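Local atomic coordinates of endoglucanase EG-II (Hypocrea jecorina, PDB entry 3QR3), a protein that hydrolyses internal beta-1,4-glucosidic bonds of cellulose, acting as an endoglucanase of glycosyl hydrolase family 5. Residues A[43-57]-A[315-328]. Numbering follows the deposited sequence.
Sequences DGIGQMQHFVNEDGM and WTDTSLVSSCLARK
On the outside of the TIM barrel, helix 44-55, which joins strands 5-11 and 59-64, meets the C-terminal segment 315-328 chiefly through H50, D55, W315 and D317. The W315 indole lies along the helix: H50 CB sits over its five-membered ring, 3.9 Å from the centroid and 17° off the normal. In return, W315 CB lies over a face of the H50 imidazole, 3.7 Å from the centroid of that imidazole, giving a reciprocal pair of CH-pi contacts. The two rings are nearly parallel, but slid so far apart that they barely overlap. With CG anti to the backbone N (chi1 153°), the H50 ring runs on to D317, where NE2 donates to OD2 over 2.6 Å, nearly straight at 170°, on the syn side of the carboxylate but tilted out of its plane, while OD2 lies in the plane of the imidazole. Cutting H50 back to an alanine is likely to leave D317 OD2 without this donor and open a gap against W315 CB, where the imidazole lay. The other oxygen, D317 OD1, is 2.5 Å from D55 OD2, so close that one of the two acids probably carries a proton; K328 NZ adds a weak, 3.5 Å salt bridge to D55 OD1. Nearby, R327 N donates to D55 O at 2.8 Å, and a water links G56 O to R327 NH1, while R327 NH2 bonds V3 O. Deeper in, V321 CG1 meets the edge of the F51 ring, 4.1 Å from CE1, and M57 CE touches L325 CB; F51 and M57 also contact V8 of strand 5-11. The C-terminal segment thus packs on the first beta-alpha-beta crossover of a (beta/alpha)8 barrel.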
ATOM      1  N   ASP A  43     -14.320   8.586  -9.135  1.00 15.67           N
ATOM      2  CA  ASP A  43     -14.510   9.479  -8.000  1.00 20.16           C
ATOM      3  C   ASP A  43     -13.904   8.884  -6.725  1.00 19.47           C
ATOM      4  O   ASP A  43     -14.617   8.442  -5.826  1.00 18.53           O
ATOM      5  CB  ASP A  43     -16.005   9.760  -7.810  1.00 21.16           C
ATOM      6  CG  ASP A  43     -16.279  10.818  -6.754  1.00 24.82           C
ATOM      7  OD1 ASP A  43     -15.324  11.426  -6.249  1.00 21.09           O
ATOM      8  OD2 ASP A  43     -17.462  11.044  -6.426  1.00 30.58           O
ATOM      9  N   GLY A  44     -12.580   8.873  -6.660  1.00 22.18           N
ATOM     10  CA  GLY A  44     -11.878   8.276  -5.535  1.00 17.16           C
ATOM     11  C   GLY A  44     -12.202   8.926  -4.206  1.00 17.49           C
ATOM     12  O   GLY A  44     -12.298   8.258  -3.181  1.00 19.64           O
ATOM     13  N   ILE A  45     -12.372  10.238  -4.212  1.00 16.91           N
ATOM     14  CA  ILE A  45     -12.628  10.957  -2.979  1.00 22.21           C
ATOM     15  C   ILE A  45     -14.031  10.661  -2.472  1.00 24.51           C
ATOM     16  O   ILE A  45     -14.232  10.460  -1.280  1.00 22.47           O
ATOM     17  CB  ILE A  45     -12.409  12.464  -3.147  1.00 22.60           C
ATOM     18  CG1 ILE A  45     -10.925  12.727  -3.435  1.00 22.75           C
ATOM     19  CG2 ILE A  45     -12.861  13.196  -1.895  1.00 26.00           C
ATOM     20  CD1 ILE A  45     -10.528  14.184  -3.432  1.00 23.04           C
ATOM     21  N   GLY A  46     -14.996  10.623  -3.388  1.00 21.23           N
ATOM     22  CA  GLY A  46     -16.344  10.206  -3.056  1.00 23.83           C
ATOM     23  C   GLY A  46     -16.382   8.774  -2.551  1.00 23.58           C
ATOM     24  O   GLY A  46     -17.146   8.457  -1.641  1.00 21.38           O
ATOM     25  N   GLN A  47     -15.562   7.903  -3.136  1.00 14.22           N
ATOM     26  CA  GLN A  47     -15.483   6.523  -2.654  1.00 18.93           C
ATOM     27  C   GLN A  47     -14.973   6.501  -1.218  1.00 18.72           C
ATOM     28  O   GLN A  47     -15.574   5.871  -0.340  1.00 19.23           O
ATOM     29  CB  GLN A  47     -14.564   5.668  -3.531  1.00 14.39           C
ATOM     30  CG  GLN A  47     -15.134   5.275  -4.877  1.00 20.27           C
ATOM     31  CD  GLN A  47     -14.103   4.585  -5.750  1.00 21.36           C
ATOM     32  OE1 GLN A  47     -13.261   3.831  -5.254  1.00 19.14           O
ATOM     33  NE2 GLN A  47     -14.154   4.845  -7.053  1.00 16.05           N
ATOM     34  N   MET A  48     -13.862   7.185  -0.976  1.00 16.30           N
ATOM     35  CA  MET A  48     -13.284   7.217   0.372  1.00 20.88           C
ATOM     36  C   MET A  48     -14.291   7.717   1.414  1.00 19.75           C
ATOM     37  O   MET A  48     -14.369   7.186   2.519  1.00 19.08           O
ATOM     38  CB  MET A  48     -12.013   8.069   0.406  1.00 18.48           C
ATOM     39  CG  MET A  48     -10.815   7.423  -0.298  1.00 19.77           C
ATOM     40  SD  MET A  48      -9.266   8.300  -0.001  1.00 24.02           S
ATOM     41  CE  MET A  48      -9.534   9.791  -0.957  1.00 20.29           C
ATOM     42  N   GLN A  49     -15.069   8.733   1.055  1.00 21.39           N
ATOM     43  CA  GLN A  49     -16.036   9.294   1.995  1.00 20.62           C
ATOM     44  C   GLN A  49     -17.080   8.239   2.380  1.00 20.23           C
ATOM     45  O   GLN A  49     -17.434   8.098   3.548  1.00 21.61           O
ATOM     46  CB  GLN A  49     -16.704  10.539   1.410  1.00 23.34           C
ATOM     47  CG  GLN A  49     -17.672  11.225   2.358  1.00 28.13           C
ATOM     48  CD  GLN A  49     -18.445  12.346   1.690  1.00 39.18           C
ATOM     49  OE1 GLN A  49     -18.754  13.358   2.316  1.00 45.69           O
ATOM     50  NE2 GLN A  49     -18.766  12.167   0.409  1.00 47.98           N
ATOM     51  N   HIS A  50     -17.557   7.497   1.388  1.00 18.91           N
ATOM     52  CA  HIS A  50     -18.441   6.362   1.631  1.00 23.01           C
ATOM     53  C   HIS A  50     -17.787   5.309   2.534  1.00 18.50           C
ATOM     54  O   HIS A  50     -18.393   4.840   3.496  1.00 21.34           O
ATOM     55  CB  HIS A  50     -18.862   5.732   0.300  1.00 18.64           C
ATOM     56  CG  HIS A  50     -19.210   4.280   0.396  1.00 19.95           C
ATOM     57  ND1 HIS A  50     -20.360   3.828   1.012  1.00 23.88           N
ATOM     58  CD2 HIS A  50     -18.565   3.178  -0.054  1.00 21.02           C
ATOM     59  CE1 HIS A  50     -20.406   2.509   0.939  1.00 22.47           C
ATOM     60  NE2 HIS A  50     -19.328   2.089   0.299  1.00 25.70           N
ATOM     61  N   PHE A  51     -16.560   4.924   2.207  1.00 19.77           N
ATOM     62  CA  PHE A  51     -15.845   3.920   2.985  1.00 18.24           C
ATOM     63  C   PHE A  51     -15.698   4.334   4.445  1.00 18.25           C
ATOM     64  O   PHE A  51     -15.842   3.510   5.344  1.00 19.31           O
ATOM     65  CB  PHE A  51     -14.469   3.641   2.370  1.00 19.57           C
ATOM     66  CG  PHE A  51     -14.519   2.762   1.150  1.00 20.39           C
ATOM     67  CD1 PHE A  51     -15.256   1.589   1.162  1.00 19.36           C
ATOM     68  CD2 PHE A  51     -13.818   3.100  -0.000  1.00 20.70           C
ATOM     69  CE1 PHE A  51     -15.298   0.769   0.046  1.00 20.41           C
ATOM     70  CE2 PHE A  51     -13.852   2.284  -1.116  1.00 17.03           C
ATOM     71  CZ  PHE A  51     -14.596   1.121  -1.096  1.00 19.50           C
ATOM     72  N   VAL A  52     -15.424   5.614   4.678  1.00 17.43           N
ATOM     73  CA  VAL A  52     -15.219   6.105   6.036  1.00 19.49           C
ATOM     74  C   VAL A  52     -16.555   6.224   6.771  1.00 25.80           C
ATOM     75  O   VAL A  52     -16.683   5.792   7.918  1.00 24.43           O
ATOM     76  CB  VAL A  52     -14.487   7.472   6.057  1.00 21.61           C
ATOM     77  CG1 VAL A  52     -14.500   8.077   7.473  1.00 25.83           C
ATOM     78  CG2 VAL A  52     -13.053   7.321   5.552  1.00 20.09           C
ATOM     79  N   ASN A  53     -17.550   6.797   6.104  1.00 22.65           N
ATOM     80  CA  ASN A  53     -18.828   7.095   6.751  1.00 22.74           C
ATOM     81  C   ASN A  53     -19.719   5.878   6.955  1.00 28.90           C
ATOM     82  O   ASN A  53     -20.390   5.762   7.980  1.00 24.65           O
ATOM     83  CB  ASN A  53     -19.594   8.161   5.968  1.00 20.67           C
ATOM     84  CG  ASN A  53     -18.981   9.523   6.111  1.00 24.92           C
ATOM     85  OD1 ASN A  53     -18.121   9.731   6.962  1.00 28.11           O
ATOM     86  ND2 ASN A  53     -19.417  10.466   5.284  1.00 30.86           N
ATOM     87  N   GLU A  54     -19.716   4.974   5.981  1.00 21.04           N
ATOM     88  CA  GLU A  54     -20.620   3.833   5.999  1.00 20.73           C
ATOM     89  C   GLU A  54     -19.934   2.518   6.401  1.00 29.16           C
ATOM     90  O   GLU A  54     -20.562   1.639   6.992  1.00 25.18           O
ATOM     91  CB  GLU A  54     -21.272   3.696   4.626  1.00 27.86           C
ATOM     92  CG  GLU A  54     -22.345   2.633   4.534  1.00 50.30           C
ATOM     93  CD  GLU A  54     -23.180   2.787   3.275  1.00 65.66           C
ATOM     94  OE1 GLU A  54     -23.638   3.923   3.013  1.00 64.74           O
ATOM     95  OE2 GLU A  54     -23.374   1.782   2.551  1.00 65.09           O
ATOM     96  N   ASP A  55     -18.640   2.396   6.112  1.00 19.51           N
ATOM     97  CA  ASP A  55     -17.940   1.121   6.262  1.00 18.04           C
ATOM     98  C   ASP A  55     -16.864   1.124   7.336  1.00 19.98           C
ATOM     99  O   ASP A  55     -16.076   0.183   7.430  1.00 19.85           O
ATOM    100  CB  ASP A  55     -17.323   0.704   4.921  1.00 20.81           C
ATOM    101  CG  ASP A  55     -18.363   0.286   3.920  1.00 29.69           C
ATOM    102  OD1 ASP A  55     -19.511   0.043   4.348  1.00 24.08           O
ATOM    103  OD2 ASP A  55     -18.038   0.199   2.715  1.00 25.93           O
ATOM    104  N   GLY A  56     -16.822   2.185   8.134  1.00 18.94           N
ATOM    105  CA  GLY A  56     -15.947   2.239   9.291  1.00 21.86           C
ATOM    106  C   GLY A  56     -14.465   2.119   8.978  1.00 23.10           C
ATOM    107  O   GLY A  56     -13.673   1.695   9.823  1.00 19.97           O
ATOM    108  N   MET A  57     -14.080   2.504   7.768  1.00 23.65           N
ATOM    109  CA  MET A  57     -12.682   2.402   7.365  1.00 18.79           C
ATOM    110  C   MET A  57     -11.854   3.590   7.821  1.00 21.33           C
ATOM    111  O   MET A  57     -12.339   4.721   7.879  1.00 19.16           O
ATOM    112  CB  MET A  57     -12.583   2.214   5.855  1.00 20.67           C
ATOM    113  CG  MET A  57     -13.039   0.835   5.441  1.00 22.65           C
ATOM    114  SD  MET A  57     -13.035   0.618   3.669  1.00 28.54           S
ATOM    115  CE  MET A  57     -13.644  -1.069   3.597  1.00 23.33           C
ATOM    116  N   TRP A 315     -24.351   4.747  -2.306  1.00 37.38           N
ATOM    117  CA  TRP A 315     -23.321   3.808  -2.724  1.00 31.66           C
ATOM    118  C   TRP A 315     -23.692   2.399  -2.300  1.00 34.28           C
ATOM    119  O   TRP A 315     -24.266   2.195  -1.232  1.00 39.40           O
ATOM    120  CB  TRP A 315     -21.977   4.167  -2.108  1.00 33.98           C
ATOM    121  CG  TRP A 315     -21.456   5.511  -2.478  1.00 31.83           C
ATOM    122  CD1 TRP A 315     -21.729   6.688  -1.851  1.00 29.08           C
ATOM    123  CD2 TRP A 315     -20.549   5.821  -3.546  1.00 25.92           C
ATOM    124  NE1 TRP A 315     -21.054   7.714  -2.464  1.00 29.52           N
ATOM    125  CE2 TRP A 315     -20.320   7.208  -3.506  1.00 25.77           C
ATOM    126  CE3 TRP A 315     -19.912   5.060  -4.530  1.00 23.96           C
ATOM    127  CZ2 TRP A 315     -19.479   7.854  -4.408  1.00 24.13           C
ATOM    128  CZ3 TRP A 315     -19.069   5.701  -5.428  1.00 32.29           C
ATOM    129  CH2 TRP A 315     -18.865   7.087  -5.363  1.00 30.01           C
ATOM    130  N   THR A 316     -23.363   1.431  -3.147  1.00 27.65           N
ATOM    131  CA  THR A 316     -23.500   0.022  -2.807  1.00 28.00           C
ATOM    132  C   THR A 316     -22.139  -0.651  -2.954  1.00 26.55           C
ATOM    133  O   THR A 316     -21.463  -0.449  -3.962  1.00 25.35           O
ATOM    134  CB  THR A 316     -24.510  -0.679  -3.726  1.00 33.08           C
ATOM    135  OG1 THR A 316     -25.703   0.105  -3.795  1.00 46.22           O
ATOM    136  CG2 THR A 316     -24.857  -2.062  -3.194  1.00 36.01           C
ATOM    137  N   ASP A 317     -21.743  -1.444  -1.957  1.00 23.89           N
ATOM    138  CA  ASP A 317     -20.433  -2.102  -1.957  1.00 27.93           C
ATOM    139  C   ASP A 317     -20.460  -3.420  -2.704  1.00 23.59           C
ATOM    140  O   ASP A 317     -21.519  -3.999  -2.885  1.00 22.75           O
ATOM    141  CB  ASP A 317     -19.958  -2.357  -0.521  1.00 19.76           C
ATOM    142  CG  ASP A 317     -19.466  -1.097   0.152  1.00 28.10           C
ATOM    143  OD1 ASP A 317     -19.874  -0.840   1.305  1.00 24.86           O
ATOM    144  OD2 ASP A 317     -18.680  -0.353  -0.483  1.00 22.25           O
ATOM    145  N   THR A 318     -19.294  -3.903  -3.126  1.00 20.25           N
ATOM    146  CA  THR A 318     -19.213  -5.244  -3.691  1.00 21.89           C
ATOM    147  C   THR A 318     -19.457  -6.240  -2.561  1.00 20.54           C
ATOM    148  O   THR A 318     -19.429  -5.870  -1.392  1.00 19.45           O
ATOM    149  CB  THR A 318     -17.846  -5.508  -4.382  1.00 19.60           C
ATOM    150  OG1 THR A 318     -16.822  -5.706  -3.395  1.00 19.89           O
ATOM    151  CG2 THR A 318     -17.475  -4.343  -5.284  1.00 17.78           C
ATOM    152  N   SER A 319     -19.708  -7.496  -2.896  1.00 17.49           N
ATOM    153  CA  SER A 319     -20.036  -8.467  -1.864  1.00 22.28           C
ATOM    154  C   SER A 319     -18.857  -8.764  -0.917  1.00 19.26           C
ATOM    155  O   SER A 319     -19.053  -8.961   0.288  1.00 21.04           O
ATOM    156  CB  SER A 319     -20.606  -9.753  -2.478  1.00 24.05           C
ATOM    157  OG  SER A 319     -19.697 -10.341  -3.387  1.00 29.27           O
ATOM    158  N   LEU A 320     -17.636  -8.773  -1.439  1.00 19.27           N
ATOM    159  CA  LEU A 320     -16.486  -9.066  -0.581  1.00 19.24           C
ATOM    160  C   LEU A 320     -16.241  -7.927   0.408  1.00 21.21           C
ATOM    161  O   LEU A 320     -15.966  -8.163   1.585  1.00 23.55           O
ATOM    162  CB  LEU A 320     -15.222  -9.352  -1.403  1.00 21.13           C
ATOM    163  CG  LEU A 320     -14.047  -9.881  -0.567  1.00 23.59           C
ATOM    164  CD1 LEU A 320     -14.323 -11.291  -0.091  1.00 23.12           C
ATOM    165  CD2 LEU A 320     -12.755  -9.857  -1.352  1.00 20.43           C
ATOM    166  N   VAL A 321     -16.340  -6.688  -0.061  1.00 23.07           N
ATOM    167  CA  VAL A 321     -16.180  -5.545   0.836  1.00 21.60           C
ATOM    168  C   VAL A 321     -17.275  -5.564   1.910  1.00 22.26           C
ATOM    169  O   VAL A 321     -16.989  -5.531   3.115  1.00 20.08           O
ATOM    170  CB  VAL A 321     -16.222  -4.215   0.078  1.00 21.34           C
ATOM    171  CG1 VAL A 321     -16.387  -3.046   1.048  1.00 17.56           C
ATOM    172  CG2 VAL A 321     -14.956  -4.041  -0.783  1.00 17.55           C
ATOM    173  N   SER A 322     -18.525  -5.636   1.457  1.00 20.94           N
ATOM    174  CA  SER A 322     -19.675  -5.607   2.347  1.00 24.25           C
ATOM    175  C   SER A 322     -19.624  -6.734   3.372  1.00 24.68           C
ATOM    176  O   SER A 322     -19.850  -6.507   4.562  1.00 28.41           O
ATOM    177  CB  SER A 322     -20.973  -5.691   1.538  1.00 26.53           C
ATOM    178  OG  SER A 322     -22.082  -5.836   2.395  1.00 37.82           O
ATOM    179  N   SER A 323     -19.313  -7.945   2.910  1.00 24.44           N
ATOM    180  CA  SER A 323     -19.318  -9.120   3.779  1.00 22.10           C
ATOM    181  C   SER A 323     -18.063  -9.271   4.651  1.00 31.21           C
ATOM    182  O   SER A 323     -18.146  -9.848   5.724  1.00 24.01           O
ATOM    183  CB  SER A 323     -19.485 -10.406   2.956  1.00 22.30           C
ATOM    184  OG  SER A 323     -20.610 -10.348   2.087  1.00 30.92           O
ATOM    185  N   CYS A 324     -16.908  -8.765   4.210  1.00 22.95           N
ATOM    186  CA  CYS A 324     -15.647  -9.105   4.876  0.80 21.71           C
ATOM    187  C   CYS A 324     -14.763  -7.940   5.313  1.00 26.76           C
ATOM    188  O   CYS A 324     -14.171  -7.979   6.391  1.00 31.70           O
ATOM    189  CB  CYS A 324     -14.829 -10.061   4.000  1.00 26.87           C
ATOM    190  SG  CYS A 324     -15.607 -11.666   3.770  1.00 37.78           S
ATOM    191  N   LEU A 325     -14.644  -6.917   4.478  1.00 20.61           N
ATOM    192  CA  LEU A 325     -13.720  -5.832   4.788  1.00 22.25           C
ATOM    193  C   LEU A 325     -14.349  -4.741   5.636  1.00 23.04           C
ATOM    194  O   LEU A 325     -13.695  -4.187   6.523  1.00 21.75           O
ATOM    195  CB  LEU A 325     -13.145  -5.235   3.505  1.00 22.37           C
ATOM    196  CG  LEU A 325     -12.465  -6.270   2.616  1.00 29.53           C
ATOM    197  CD1 LEU A 325     -11.855  -5.601   1.397  1.00 29.90           C
ATOM    198  CD2 LEU A 325     -11.400  -7.021   3.405  1.00 25.67           C
ATOM    199  N   ALA A 326     -15.614  -4.440   5.354  1.00 23.69           N
ATOM    200  CA  ALA A 326     -16.314  -3.334   5.989  1.00 23.70           C
ATOM    201  C   ALA A 326     -16.454  -3.553   7.486  1.00 27.36           C
ATOM    202  O   ALA A 326     -16.524  -4.684   7.952  1.00 23.74           O
ATOM    203  CB  ALA A 326     -17.689  -3.143   5.355  1.00 19.61           C
ATOM    204  N   ARG A 327     -16.489  -2.460   8.238  1.00 22.70           N
ATOM    205  CA  ARG A 327     -16.767  -2.524   9.662  1.00 22.95           C
ATOM    206  C   ARG A 327     -17.992  -1.684   9.938  1.00 30.12           C
ATOM    207  O   ARG A 327     -17.873  -0.502  10.249  1.00 29.61           O
ATOM    208  CB  ARG A 327     -15.585  -1.977  10.454  1.00 24.05           C
ATOM    209  CG  ARG A 327     -14.340  -2.841  10.381  1.00 27.65           C
ATOM    210  CD  ARG A 327     -13.172  -2.180  11.112  1.00 26.64           C
ATOM    211  NE  ARG A 327     -12.190  -3.160  11.554  1.00 27.85           N
ATOM    212  CZ  ARG A 327     -11.052  -2.845  12.163  1.00 30.38           C
ATOM    213  NH1 ARG A 327     -10.744  -1.570  12.393  1.00 23.19           N
ATOM    214  NH2 ARG A 327     -10.221  -3.804  12.540  1.00 27.26           N
ATOM    215  N   LYS A 328     -19.172  -2.284   9.803  1.00 26.79           N
ATOM    216  CA  LYS A 328     -20.409  -1.551  10.033  1.00 28.77           C
ATOM    217  C   LYS A 328     -20.886  -1.716  11.475  1.00 30.44           C
ATOM    218  O   LYS A 328     -21.880  -1.110  11.880  1.00 37.84           O
ATOM    219  CB  LYS A 328     -21.498  -2.010   9.070  1.00 28.82           C
ATOM    220  CG  LYS A 328     -21.060  -2.207   7.637  1.00 27.04           C
ATOM    221  CD  LYS A 328     -22.003  -3.208   6.960  1.00 31.54           C
ATOM    222  CE  LYS A 328     -21.947  -3.148   5.452  1.00 37.71           C
ATOM    223  NZ  LYS A 328     -22.399  -1.818   4.953  1.00 45.71           N
TER
HETATM  224  O   HOH W   1     -19.312   9.815  -0.985  0.85 20.20           O
HETATM  225  O   HOH W   2     -11.142   0.849  10.764  1.00 32.38           O